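Local structure of iron transport multicopper oxidase FET3 (Saccharomyces cerevisiae, 1ZPU) at residues I171-T175 against M176-W180; N295-D299 against F300-P304. The protein oxidises ferrous to ferric iron with four copper ions, reducing oxygen to water, so that the ferric permease can carry the iron into the yeast cell. All blocks are in the same frame, centred on the assembly; numbering follows the deposited sequence.

Contact 1. Residues I171-T175 against M176-W180; sequences IVNNT and MNLTW. With NAG (2-acetamido-2-deoxy-beta-D-glucopyranose), chain H; NAG (2-acetamido-2-deoxy-beta-D-glucopyranose), chain G.
L178 reaches back across the turn toward V172, N173 and T175. CB lies 4.2 Å from V172 CG2, two branched apolar groups meeting obliquely. CG stands anti to the backbone N (chi1 -178°), which carries the fork outward to the turn, and chi2 (67°) directs its two methyls. CD1 comes to 4.1 Å from T175 OG1, while CD2 settles 4.1 Å from V172 CB and equally near N173 CB; past it lies C8, the acetyl methyl of the NAG on N173, 4.0 Å from CD2 and 3.7 Å from W180 CB. V172 to T175 form a type I' turn closed by a backbone hydrogen bond each way, the type common in two-residue hairpins, whose middle positions have positive phi, a conformation asparagine tolerates well. Here, though, the chain does not return in the same sheet but passes from strand 169-172, in one sheet of the second cupredoxin-like domain, to strand 179-181 in the other. N173 and N177 each begin an Asn-X-Thr sequon and carry GlcNAc on ND2, and N173 OD1 accepts a hydrogen bond from S138 N. Behind the turn M176 crosses I171 at about a right angle, its flexible CG 4.0 Å from I171 CG2.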
ATOM      1  N   ILE A 171     -14.817  -3.603  -8.327  1.00 68.48           N
ATOM      2  CA  ILE A 171     -15.672  -2.478  -7.987  1.00 68.08           C
ATOM      3  C   ILE A 171     -14.978  -1.123  -8.195  1.00 68.35           C
ATOM      4  O   ILE A 171     -13.748  -1.051  -8.238  1.00 68.50           O
ATOM      5  CB  ILE A 171     -16.226  -2.628  -6.565  1.00 67.88           C
ATOM      6  CG1 ILE A 171     -15.083  -2.813  -5.557  1.00 67.52           C
ATOM      7  CG2 ILE A 171     -17.180  -3.799  -6.508  1.00 66.43           C
ATOM      8  CD1 ILE A 171     -15.503  -2.611  -4.153  1.00 66.47           C
ATOM      9  N   VAL A 172     -15.782  -0.078  -8.395  1.00 68.35           N
ATOM     10  CA  VAL A 172     -15.330   1.322  -8.442  1.00 68.45           C
ATOM     11  C   VAL A 172     -16.191   2.135  -7.503  1.00 68.82           C
ATOM     12  O   VAL A 172     -17.419   1.976  -7.501  1.00 68.80           O
ATOM     13  CB  VAL A 172     -15.460   2.017  -9.851  1.00 68.60           C
ATOM     14  CG1 VAL A 172     -14.129   2.280 -10.435  1.00 68.57           C
ATOM     15  CG2 VAL A 172     -16.352   1.253 -10.830  1.00 67.55           C
ATOM     16  N   ASN A 173     -15.562   3.024  -6.724  1.00 69.08           N
ATOM     17  CA  ASN A 173     -16.288   3.847  -5.734  1.00 68.75           C
ATOM     18  C   ASN A 173     -17.311   3.041  -4.975  1.00 68.70           C
ATOM     19  O   ASN A 173     -18.395   3.510  -4.727  1.00 69.09           O
ATOM     20  CB  ASN A 173     -16.990   5.028  -6.392  1.00 67.93           C
ATOM     21  CG  ASN A 173     -16.090   6.208  -6.554  1.00 67.49           C
ATOM     22  OD1 ASN A 173     -14.854   6.074  -6.539  1.00 67.17           O
ATOM     23  ND2 ASN A 173     -16.704   7.386  -6.718  1.00 67.18           N
ATOM     24  N   ASN A 174     -16.961   1.808  -4.637  1.00 68.87           N
ATOM     25  CA  ASN A 174     -17.811   0.923  -3.855  1.00 68.69           C
ATOM     26  C   ASN A 174     -19.169   0.583  -4.483  1.00 68.91           C
ATOM     27  O   ASN A 174     -20.154   0.370  -3.765  1.00 69.34           O
ATOM     28  CB  ASN A 174     -17.963   1.443  -2.421  1.00 68.24           C
ATOM     29  CG  ASN A 174     -16.627   1.559  -1.701  1.00 68.65           C
ATOM     30  OD1 ASN A 174     -16.031   0.568  -1.294  1.00 69.52           O
ATOM     31  ND2 ASN A 174     -16.152   2.777  -1.550  1.00 69.24           N
ATOM     32  N   THR A 175     -19.218   0.535  -5.811  1.00 68.92           N
ATOM     33  CA  THR A 175     -20.289  -0.173  -6.552  1.00 69.25           C
ATOM     34  C   THR A 175     -19.743  -0.783  -7.814  1.00 69.25           C
ATOM     35  O   THR A 175     -18.541  -0.832  -8.032  1.00 69.32           O
ATOM     36  CB  THR A 175     -21.422   0.730  -7.075  1.00 68.68           C
ATOM     37  OG1 THR A 175     -20.922   2.053  -7.260  1.00 69.09           O
ATOM     38  CG2 THR A 175     -22.595   0.728  -6.141  1.00 70.18           C
ATOM     39  N   MET A 176     -20.669  -1.219  -8.652  1.00 69.41           N
ATOM     40  CA  MET A 176     -20.376  -1.643  -9.993  1.00 69.57           C
ATOM     41  C   MET A 176     -21.164  -0.775 -10.961  1.00 69.41           C
ATOM     42  O   MET A 176     -22.081  -0.063 -10.555  1.00 69.27           O
ATOM     43  CB  MET A 176     -20.757  -3.106 -10.159  1.00 69.21           C
ATOM     44  CG  MET A 176     -19.807  -4.037  -9.461  1.00 69.25           C
ATOM     45  SD  MET A 176     -19.984  -5.693 -10.111  1.00 70.93           S
ATOM     46  CE  MET A 176     -18.878  -5.688 -11.519  1.00 70.53           C
ATOM     47  N   ASN A 177     -20.806  -0.842 -12.242  1.00 69.77           N
ATOM     48  CA  ASN A 177     -21.496  -0.094 -13.308  1.00 69.66           C
ATOM     49  C   ASN A 177     -21.890   1.329 -12.887  1.00 69.31           C
ATOM     50  O   ASN A 177     -23.059   1.692 -12.837  1.00 69.03           O
ATOM     51  CB  ASN A 177     -22.642  -0.905 -13.943  1.00 69.46           C
ATOM     52  CG  ASN A 177     -23.243  -1.909 -12.995  1.00 70.64           C
ATOM     53  OD1 ASN A 177     -23.811  -1.524 -11.992  1.00 74.05           O
ATOM     54  ND2 ASN A 177     -23.139  -3.194 -13.307  1.00 71.70           N
ATOM     55  N   LEU A 178     -20.850   2.107 -12.592  1.00 69.26           N
ATOM     56  CA  LEU A 178     -20.916   3.477 -12.123  1.00 68.93           C
ATOM     57  C   LEU A 178     -21.083   4.462 -13.257  1.00 69.03           C
ATOM     58  O   LEU A 178     -20.548   4.274 -14.354  1.00 69.00           O
ATOM     59  CB  LEU A 178     -19.598   3.806 -11.433  1.00 68.91           C
ATOM     60  CG  LEU A 178     -19.369   5.170 -10.788  1.00 68.80           C
ATOM     61  CD1 LEU A 178     -20.286   5.351  -9.576  1.00 69.04           C
ATOM     62  CD2 LEU A 178     -17.926   5.272 -10.367  1.00 68.87           C
ATOM     63  N   THR A 179     -21.780   5.544 -12.945  1.00 68.96           N
ATOM     64  CA  THR A 179     -22.013   6.640 -13.855  1.00 68.85           C
ATOM     65  C   THR A 179     -21.111   7.847 -13.545  1.00 69.11           C
ATOM     66  O   THR A 179     -21.029   8.299 -12.391  1.00 69.42           O
ATOM     67  CB  THR A 179     -23.468   7.032 -13.746  1.00 68.31           C
ATOM     68  OG1 THR A 179     -24.239   6.040 -14.417  1.00 68.07           O
ATOM     69  CG2 THR A 179     -23.719   8.371 -14.361  1.00 68.64           C
ATOM     70  N   TRP A 180     -20.433   8.353 -14.576  1.00 68.95           N
ATOM     71  CA  TRP A 180     -19.684   9.592 -14.478  1.00 68.78           C
ATOM     72  C   TRP A 180     -20.223  10.560 -15.524  1.00 69.08           C
ATOM     73  O   TRP A 180     -20.005  10.395 -16.734  1.00 69.11           O
ATOM     74  CB  TRP A 180     -18.187   9.328 -14.649  1.00 68.72           C
ATOM     75  CG  TRP A 180     -17.320  10.550 -14.647  1.00 68.29           C
ATOM     76  CD1 TRP A 180     -17.523  11.699 -13.948  1.00 68.70           C
ATOM     77  CD2 TRP A 180     -16.097  10.725 -15.353  1.00 67.98           C
ATOM     78  NE1 TRP A 180     -16.509  12.589 -14.182  1.00 67.87           N
ATOM     79  CE2 TRP A 180     -15.611  12.015 -15.036  1.00 67.72           C
ATOM     80  CE3 TRP A 180     -15.364   9.922 -16.237  1.00 69.24           C
ATOM     81  CZ2 TRP A 180     -14.428  12.532 -15.578  1.00 68.41           C
ATOM     82  CZ3 TRP A 180     -14.172  10.436 -16.782  1.00 69.15           C
ATOM     83  CH2 TRP A 180     -13.722  11.733 -16.445  1.00 69.12           C
TER
HETATM   84  C1  NAG H   1     -24.178  -3.959 -12.618  1.00 72.37           C
HETATM   85  C2  NAG H   1     -24.959  -4.236 -11.329  1.00 70.93           C
HETATM   86  C3  NAG H   1     -24.965  -5.713 -10.937  1.00 72.98           C
HETATM   87  C4  NAG H   1     -25.325  -6.633 -12.094  1.00 75.62           C
HETATM   88  C5  NAG H   1     -24.440  -6.216 -13.272  1.00 76.55           C
HETATM   89  C6  NAG H   1     -24.763  -6.965 -14.550  1.00 77.64           C
HETATM   90  C7  NAG H   1     -24.746  -2.755  -9.324  1.00 68.36           C
HETATM   91  C8  NAG H   1     -25.906  -1.848  -9.628  1.00 67.01           C
HETATM   92  N2  NAG H   1     -24.275  -3.575 -10.260  1.00 69.98           N
HETATM   93  O3  NAG H   1     -25.860  -5.963  -9.879  1.00 72.07           O
HETATM   94  O4  NAG H   1     -25.078  -7.970 -11.693  1.00 78.93           O
HETATM   95  O5  NAG H   1     -24.707  -4.859 -13.555  1.00 76.03           O
HETATM   96  O6  NAG H   1     -26.034  -6.500 -14.950  1.00 80.08           O
HETATM   97  O7  NAG H   1     -24.186  -2.715  -8.233  1.00 67.02           O
HETATM   98  C1  NAG G   1     -15.884   8.582  -6.700  1.00 65.65           C
HETATM   99  C2  NAG G   1     -16.674   9.662  -7.446  1.00 63.91           C
HETATM  100  C3  NAG G   1     -15.971  11.011  -7.342  1.00 64.45           C
HETATM  101  C4  NAG G   1     -15.579  11.376  -5.907  1.00 65.85           C
HETATM  102  C5  NAG G   1     -14.873  10.200  -5.265  1.00 65.41           C
HETATM  103  C6  NAG G   1     -14.742  10.505  -3.788  1.00 66.89           C
HETATM  104  C7  NAG G   1     -18.041   9.307  -9.445  1.00 65.72           C
HETATM  105  C8  NAG G   1     -18.088   9.191 -10.953  1.00 64.81           C
HETATM  106  N2  NAG G   1     -16.856   9.293  -8.835  1.00 63.94           N
HETATM  107  O3  NAG G   1     -16.840  11.995  -7.831  1.00 64.22           O
HETATM  108  O4  NAG G   1     -14.625  12.425  -5.866  1.00 68.46           O
HETATM  109  O5  NAG G   1     -15.650   9.038  -5.387  1.00 65.20           O
HETATM  110  O6  NAG G   1     -14.000   9.507  -3.132  1.00 68.98           O
HETATM  111  O7  NAG G   1     -19.093   9.411  -8.820  1.00 68.11           O

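Contact 2. Residues N295-D299 against F300-P304; sequences NFLDD and FYLQP. With NAG (2-acetamido-2-deoxy-beta-D-glucopyranose), chain I; NAG (2-acetamido-2-deoxy-beta-D-glucopyranose), chain B.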
ATOM      1  N   ASN A 295       0.237  -3.099 -23.756  1.00 69.66           N
ATOM      2  CA  ASN A 295       0.779  -1.783 -24.109  1.00 69.58           C
ATOM      3  C   ASN A 295       0.441  -0.679 -23.125  1.00 69.46           C
ATOM      4  O   ASN A 295       0.478   0.502 -23.475  1.00 69.72           O
ATOM      5  CB  ASN A 295       0.364  -1.373 -25.516  1.00 69.73           C
ATOM      6  CG  ASN A 295       0.754  -2.392 -26.549  1.00 69.76           C
ATOM      7  OD1 ASN A 295       1.895  -2.849 -26.586  1.00 70.06           O
ATOM      8  ND2 ASN A 295      -0.197  -2.766 -27.396  1.00 70.15           N
ATOM      9  N   PHE A 296       0.134  -1.064 -21.892  1.00 69.04           N
ATOM     10  CA  PHE A 296      -0.065  -0.094 -20.819  1.00 68.95           C
ATOM     11  C   PHE A 296       1.241   0.650 -20.550  1.00 69.02           C
ATOM     12  O   PHE A 296       2.325   0.136 -20.834  1.00 69.07           O
ATOM     13  CB  PHE A 296      -0.542  -0.797 -19.527  1.00 68.69           C
ATOM     14  CG  PHE A 296       0.366  -1.908 -19.074  1.00 67.90           C
ATOM     15  CD1 PHE A 296       1.452  -1.644 -18.248  1.00 65.88           C
ATOM     16  CD2 PHE A 296       0.152  -3.217 -19.507  1.00 67.92           C
ATOM     17  CE1 PHE A 296       2.297  -2.664 -17.846  1.00 66.06           C
ATOM     18  CE2 PHE A 296       1.000  -4.243 -19.113  1.00 67.48           C
ATOM     19  CZ  PHE A 296       2.078  -3.966 -18.286  1.00 66.98           C
ATOM     20  N   LEU A 297       1.129   1.846 -19.985  1.00 69.12           N
ATOM     21  CA  LEU A 297       2.285   2.638 -19.575  1.00 69.17           C
ATOM     22  C   LEU A 297       3.185   1.923 -18.561  1.00 69.16           C
ATOM     23  O   LEU A 297       2.723   1.449 -17.538  1.00 69.06           O
ATOM     24  CB  LEU A 297       1.808   3.956 -18.966  1.00 69.48           C
ATOM     25  CG  LEU A 297       2.852   4.876 -18.344  1.00 69.48           C
ATOM     26  CD1 LEU A 297       3.632   5.579 -19.449  1.00 69.35           C
ATOM     27  CD2 LEU A 297       2.141   5.863 -17.445  1.00 68.95           C
ATOM     28  N   ASP A 298       4.480   1.853 -18.864  1.00 69.45           N
ATOM     29  CA  ASP A 298       5.468   1.374 -17.894  1.00 69.31           C
ATOM     30  C   ASP A 298       5.943   2.568 -17.071  1.00 69.23           C
ATOM     31  O   ASP A 298       6.710   3.411 -17.553  1.00 69.19           O
ATOM     32  CB  ASP A 298       6.651   0.657 -18.573  1.00 69.08           C
ATOM     33  CG  ASP A 298       7.592  -0.007 -17.569  1.00 69.30           C
ATOM     34  OD1 ASP A 298       7.499   0.305 -16.356  1.00 69.93           O
ATOM     35  OD2 ASP A 298       8.435  -0.835 -17.985  1.00 68.32           O
ATOM     36  N   ASP A 299       5.469   2.629 -15.832  1.00 69.20           N
ATOM     37  CA  ASP A 299       5.731   3.746 -14.941  1.00 69.20           C
ATOM     38  C   ASP A 299       7.212   3.965 -14.662  1.00 69.17           C
ATOM     39  O   ASP A 299       7.590   5.028 -14.180  1.00 69.35           O
ATOM     40  CB  ASP A 299       4.956   3.585 -13.639  1.00 69.14           C
ATOM     41  CG  ASP A 299       5.242   2.260 -12.944  1.00 70.21           C
ATOM     42  OD1 ASP A 299       5.307   1.219 -13.640  1.00 72.44           O
ATOM     43  OD2 ASP A 299       5.389   2.242 -11.702  1.00 70.12           O
ATOM     44  N   PHE A 300       8.049   2.977 -14.978  1.00 69.14           N
ATOM     45  CA  PHE A 300       9.503   3.102 -14.812  1.00 69.00           C
ATOM     46  C   PHE A 300      10.073   4.300 -15.596  1.00 69.33           C
ATOM     47  O   PHE A 300      11.053   4.921 -15.168  1.00 69.65           O
ATOM     48  CB  PHE A 300      10.200   1.792 -15.215  1.00 68.60           C
ATOM     49  CG  PHE A 300      11.704   1.831 -15.108  1.00 68.70           C
ATOM     50  CD1 PHE A 300      12.346   1.362 -13.966  1.00 68.52           C
ATOM     51  CD2 PHE A 300      12.486   2.325 -16.157  1.00 68.05           C
ATOM     52  CE1 PHE A 300      13.749   1.400 -13.858  1.00 67.68           C
ATOM     53  CE2 PHE A 300      13.869   2.377 -16.050  1.00 67.50           C
ATOM     54  CZ  PHE A 300      14.502   1.909 -14.896  1.00 67.61           C
ATOM     55  N   TYR A 301       9.455   4.632 -16.729  1.00 69.39           N
ATOM     56  CA  TYR A 301       9.965   5.690 -17.600  1.00 69.41           C
ATOM     57  C   TYR A 301       9.335   7.063 -17.344  1.00 69.35           C
ATOM     58  O   TYR A 301       9.660   8.038 -18.034  1.00 69.32           O
ATOM     59  CB  TYR A 301       9.814   5.277 -19.065  1.00 69.71           C
ATOM     60  CG  TYR A 301      10.669   4.083 -19.441  1.00 70.20           C
ATOM     61  CD1 TYR A 301      10.118   2.800 -19.515  1.00 70.57           C
ATOM     62  CD2 TYR A 301      12.025   4.234 -19.717  1.00 70.08           C
ATOM     63  CE1 TYR A 301      10.896   1.701 -19.857  1.00 70.22           C
ATOM     64  CE2 TYR A 301      12.810   3.146 -20.056  1.00 70.59           C
ATOM     65  CZ  TYR A 301      12.240   1.884 -20.124  1.00 70.78           C
ATOM     66  OH  TYR A 301      13.025   0.806 -20.464  1.00 71.33           O
ATOM     67  N   LEU A 302       8.436   7.136 -16.358  1.00 69.11           N
ATOM     68  CA  LEU A 302       7.871   8.418 -15.925  1.00 69.01           C
ATOM     69  C   LEU A 302       8.962   9.386 -15.422  1.00 69.23           C
ATOM     70  O   LEU A 302      10.009   8.958 -14.908  1.00 69.26           O
ATOM     71  CB  LEU A 302       6.797   8.200 -14.874  1.00 68.80           C
ATOM     72  CG  LEU A 302       5.328   8.223 -15.325  1.00 69.07           C
ATOM     73  CD1 LEU A 302       5.130   7.974 -16.821  1.00 67.53           C
ATOM     74  CD2 LEU A 302       4.532   7.237 -14.487  1.00 67.53           C
ATOM     75  N   GLN A 303       8.734  10.687 -15.608  1.00 69.17           N
ATOM     76  CA  GLN A 303       9.753  11.686 -15.279  1.00 68.91           C
ATOM     77  C   GLN A 303       9.218  12.702 -14.286  1.00 69.13           C
ATOM     78  O   GLN A 303       8.386  13.540 -14.647  1.00 69.23           O
ATOM     79  CB  GLN A 303      10.238  12.391 -16.534  1.00 68.45           C
ATOM     80  CG  GLN A 303      10.844  11.456 -17.549  1.00 68.21           C
ATOM     81  CD  GLN A 303      11.030  12.096 -18.900  1.00 66.95           C
ATOM     82  OE1 GLN A 303      10.788  11.469 -19.925  1.00 66.39           O
ATOM     83  NE2 GLN A 303      11.453  13.350 -18.911  1.00 66.54           N
ATOM     84  N   PRO A 304       9.669  12.613 -13.021  1.00 69.14           N
ATOM     85  CA  PRO A 304       9.325  13.576 -11.978  1.00 69.16           C
ATOM     86  C   PRO A 304       9.446  15.020 -12.436  1.00 69.26           C
ATOM     87  O   PRO A 304      10.409  15.372 -13.118  1.00 69.48           O
ATOM     88  CB  PRO A 304      10.375  13.297 -10.909  1.00 69.01           C
ATOM     89  CG  PRO A 304      10.623  11.846 -11.039  1.00 69.15           C
ATOM     90  CD  PRO A 304      10.518  11.527 -12.497  1.00 68.95           C
TER
HETATM   91  C1  NAG I   1       6.398   8.247 -21.684  1.00 75.75           C
HETATM   92  C2  NAG I   1       7.757   8.836 -21.328  1.00 76.56           C
HETATM   93  C3  NAG I   1       8.892   8.254 -22.196  1.00 78.11           C
HETATM   94  C4  NAG I   1       8.761   6.793 -22.656  1.00 80.82           C
HETATM   95  C5  NAG I   1       7.320   6.259 -22.584  1.00 79.41           C
HETATM   96  C6  NAG I   1       7.277   4.757 -22.324  1.00 78.83           C
HETATM   97  C7  NAG I   1       7.602  11.185 -20.447  1.00 73.80           C
HETATM   98  C8  NAG I   1       7.340  10.731 -19.029  1.00 72.83           C
HETATM   99  N2  NAG I   1       7.694  10.288 -21.447  1.00 75.32           N
HETATM  100  O3  NAG I   1      10.118   8.351 -21.506  1.00 76.34           O
HETATM  101  O4  NAG I   1       9.284   6.766 -23.984  1.00 87.23           O
HETATM  102  O5  NAG I   1       6.579   6.857 -21.538  1.00 77.90           O
HETATM  103  O6  NAG I   1       6.059   4.400 -21.702  1.00 79.09           O
HETATM  104  O7  NAG I   1       7.731  12.388 -20.671  1.00 71.52           O
HETATM  105  C1  NAG B   2       9.943   5.555 -24.488  1.00 92.07           C
HETATM  106  C2  NAG B   2      11.363   5.833 -25.054  1.00 94.49           C
HETATM  107  C3  NAG B   2      12.484   5.177 -24.207  1.00 95.14           C
HETATM  108  C4  NAG B   2      12.202   3.716 -23.820  1.00 95.14           C
HETATM  109  C5  NAG B   2      10.742   3.368 -24.125  1.00 95.07           C
HETATM  110  C6  NAG B   2      10.281   2.019 -23.572  1.00 96.06           C
HETATM  111  C7  NAG B   2      11.482   6.168 -27.570  1.00 95.50           C
HETATM  112  C8  NAG B   2      10.475   5.769 -28.667  1.00 94.68           C
HETATM  113  N2  NAG B   2      11.487   5.400 -26.460  1.00 95.55           N
HETATM  114  O3  NAG B   2      12.710   5.915 -23.022  1.00 95.19           O
HETATM  115  O4  NAG B   2      13.089   2.858 -24.506  1.00 95.54           O
HETATM  116  O5  NAG B   2       9.944   4.425 -23.620  1.00 93.66           O
HETATM  117  O6  NAG B   2       9.062   1.659 -24.196  1.00 96.37           O
HETATM  118  O7  NAG B   2      12.248   7.142 -27.745  1.00 95.65           O
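D298 uses its side chain and its backbone to turn the chain at F300 and Y301. With CG anti to the backbone N (chi1 -172°), its carboxylate lies alongside F300, and OD1 accepts F300 N at 3.1 Å from above the carboxylate plane: an Asx turn, for which the short aspartate side chain is well suited. The carbonyl D298 O takes Y301 N at 3.1 Å in a nearly straight bond (171°), and D299 O receives L302 N one residue on, so successive bonds wind a single 3-10 segment. The inner side is protein packed on protein: among the buried L297, D299 and L302, L302 lodges CD1 3.7 Å from L297 CD2, the two leucines crossing at about a right angle, and brings CD2 to 3.8 Å from D299 CB. The outer side, where Y301 is partly exposed, belongs to sugar. One face of the Y301 ring receives C6 of the second GlcNAc of the N223 glycan, 3.8 Å from CE1 and toward the rim, whereas F300 CD2 lies over the centre of the opposite face; a broad flat ring serves here for contact with a pyranose. L297 CD1 faces the first sugar. The acid groups form salt bridges with arginines: D298 with R406 and R442, D299 with R406 and R436. The loop runs between strands 271-277 and 316-326, linking the second and third cupredoxin-like domains; L297 and L302 rest on strand 218-225 of the former, while D299 and F300 meet strands 434-436 and 401-406 of the latter.

Overall arrangement
Both contacts are partly buried local turns beside N-linked sugar, and their nearest atoms stay about 17 Å apart. They also border one sheet: strand 169-172, which leads into contact 1, is one edge of the six-stranded sheet of the second domain, and strand 218-225, on which contact 2 rests, is the other. Both segments of contact 1 belong to that domain, though I171, N174 and M176 touch loops of the first; the chain crosses between two sheets there, with a few apolar contacts round the turn, and its asparagines bear the glycans themselves. Contact 2 lies where the chain leaves for the third domain, whose arginines hold its aspartates, and receives a glycan from N223, far off in sequence but adjacent in space.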